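Local coordinates for cellulosomal scaffoldin adaptor protein B (Acetivibrio cellulolyticus, PDB 4WI0) that binds the X-module–dockerin of the scaffoldin ScaA through a type II cohesin domain, serving as an adaptor in cellulosome assembly, at the interface of chains A and B. Sequence-based numbering; all coordinates share one arbitrary frame. Chains: chain A, Cellulosomal scaffoldin adaptor protein B; chain B, Cellulosomal scaffoldin.

The interface of chains A and B. Residues chain A 34-35, 77, 92, 94-95, 146; chain B 116, 139, 142-143, 146.
B:Leu139 and B:Met143 of the dockerin helix 139-146 lie against the strands of the type II cohesin, next to A:Phe146, A:Ser92 and A:Ser94. This is part of the cohesin–dockerin interface that joins the two scaffoldins. Among the residues here, no N or O of one chain comes within bonding distance of an N or O of the other.

B:Leu139 opens the helix and points its side chain into the cohesin. CG stands anti to the backbone N (chi1 -173°). CB passes A:Phe146 CE1 at 3.9 Å. CG stays by the same ring carbon and also nears the A:Ser92 hydroxyl. There the two methyls part. CD1 turns to the serines and meets A:Ser94 OG at 3.6 Å. CD2 goes toward strand 32-40 and lies 3.2 Å from A:Tyr35 O, the backbone carbonyl oxygen. A:Ser92 OG, 3.5 Å from B:Leu139 CD2, also hydrogen-bonds A:Tyr35 O within its own chain at 3.2 Å, the donor tilted 17° from the carbonyl plane. That bond turns the hydroxyl's hydrogen toward its own chain while the leucine methyls pack beside the oxygen.

B:Met143, one turn later, runs slantwise to A:Phe146. Its CG sits over one face of the ring, 3.9 Å from the centroid and shifted toward the rim. The chain then bends at chi2 and chi3. This takes SD to A:Ser94 CB and brings CE back near A:Phe146 CB. On the far side of the serines from A:Phe146, B:Val142 CG1 and A:Ile77 CD1 meet tip to tip at 3.7 Å. B:Phe116, from a loop, sets its ring tip, CE2 and CZ, against A:Ser92 CB.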
# COMPACT_ATOMS: atom_id res chain seq x y z
N GLY A 34 -8.93 -0.86 -3.40
CA GLY A 34 -8.74 -1.14 -1.99
C GLY A 34 -8.90 0.08 -1.13
O GLY A 34 -8.76 1.21 -1.61
N TYR A 35 -9.20 -0.14 0.15
CA TYR A 35 -9.31 0.93 1.13
C TYR A 35 -8.46 0.61 2.35
O TYR A 35 -8.15 -0.55 2.61
CB TYR A 35 -10.78 1.12 1.58
CG TYR A 35 -11.22 0.03 2.52
CD1 TYR A 35 -11.00 0.15 3.88
CD2 TYR A 35 -11.79 -1.13 2.05
CE1 TYR A 35 -11.36 -0.86 4.76
CE2 TYR A 35 -12.15 -2.15 2.91
CZ TYR A 35 -11.93 -2.01 4.27
OH TYR A 35 -12.27 -3.02 5.14
N ILE A 77 -6.99 -9.34 0.01
CA ILE A 77 -6.40 -9.56 1.32
C ILE A 77 -6.99 -8.53 2.27
O ILE A 77 -7.34 -7.44 1.85
CB ILE A 77 -4.87 -9.44 1.30
CG1 ILE A 77 -4.43 -8.09 0.75
CG2 ILE A 77 -4.27 -10.58 0.48
CD1 ILE A 77 -2.95 -7.85 0.88
N SER A 92 -8.37 -2.62 6.64
CA SER A 92 -7.87 -2.55 5.32
C SER A 92 -8.24 -3.81 4.56
O SER A 92 -8.13 -4.91 5.12
CB SER A 92 -6.35 -2.39 5.36
OG SER A 92 -5.83 -2.28 4.06
N SER A 94 -7.99 -5.14 0.17
CA SER A 94 -7.59 -4.75 -1.18
C SER A 94 -7.35 -5.94 -2.10
O SER A 94 -7.13 -7.05 -1.63
CB SER A 94 -6.30 -3.92 -1.15
OG SER A 94 -5.20 -4.68 -0.73
N TYR A 95 -7.38 -5.69 -3.40
CA TYR A 95 -7.03 -6.70 -4.40
C TYR A 95 -5.53 -6.67 -4.67
O TYR A 95 -4.89 -5.62 -4.60
CB TYR A 95 -7.80 -6.45 -5.70
CG TYR A 95 -9.28 -6.76 -5.67
CD1 TYR A 95 -9.76 -7.96 -5.12
CD2 TYR A 95 -10.21 -5.90 -6.25
CE1 TYR A 95 -11.12 -8.27 -5.13
CE2 TYR A 95 -11.57 -6.20 -6.26
CZ TYR A 95 -12.02 -7.39 -5.71
OH TYR A 95 -13.37 -7.69 -5.73
N PHE A 146 -7.36 3.37 -3.18
CA PHE A 146 -6.43 3.05 -4.27
C PHE A 146 -7.16 2.67 -5.55
O PHE A 146 -8.29 2.19 -5.50
CB PHE A 146 -5.47 1.93 -3.85
CG PHE A 146 -4.55 2.33 -2.74
CD1 PHE A 146 -5.01 2.36 -1.44
CD2 PHE A 146 -3.25 2.74 -3.01
CE1 PHE A 146 -4.19 2.77 -0.41
CE2 PHE A 146 -2.43 3.16 -1.98
CZ PHE A 146 -2.90 3.17 -0.68
N PHE B 116 2.31 -4.54 9.67
CA PHE B 116 1.29 -3.70 9.06
C PHE B 116 0.71 -2.69 10.04
O PHE B 116 0.47 -3.00 11.20
CB PHE B 116 0.15 -4.54 8.49
CG PHE B 116 -0.77 -3.77 7.58
CD1 PHE B 116 -0.35 -3.39 6.31
CD2 PHE B 116 -2.06 -3.42 7.99
CE1 PHE B 116 -1.19 -2.67 5.46
CE2 PHE B 116 -2.90 -2.70 7.14
CZ PHE B 116 -2.46 -2.33 5.88
N LEU B 139 -1.12 0.42 3.69
CA LEU B 139 -1.63 -0.19 2.46
C LEU B 139 -0.85 0.26 1.21
O LEU B 139 -0.74 -0.50 0.25
CB LEU B 139 -3.12 0.08 2.27
CG LEU B 139 -3.82 -0.64 1.11
CD1 LEU B 139 -3.53 -2.13 1.11
CD2 LEU B 139 -5.32 -0.38 1.15
N VAL B 142 1.91 -2.16 0.53
CA VAL B 142 1.34 -3.40 -0.00
C VAL B 142 0.91 -3.24 -1.48
O VAL B 142 1.15 -4.14 -2.30
CB VAL B 142 0.14 -3.88 0.87
CG1 VAL B 142 -0.65 -4.99 0.20
CG2 VAL B 142 0.64 -4.32 2.25
N MET B 143 0.29 -2.11 -1.82
CA MET B 143 -0.17 -1.88 -3.20
C MET B 143 0.99 -1.69 -4.17
O MET B 143 0.86 -2.01 -5.35
CB MET B 143 -1.12 -0.67 -3.29
CG MET B 143 -2.44 -0.84 -2.55
SD MET B 143 -3.46 -2.21 -3.13
CE MET B 143 -3.89 -1.60 -4.75
N ALA B 146 1.70 -5.11 -5.12
CA ALA B 146 0.59 -5.55 -5.98
C ALA B 146 0.69 -5.05 -7.43
O ALA B 146 0.15 -5.70 -8.34
CB ALA B 146 -0.75 -5.17 -5.37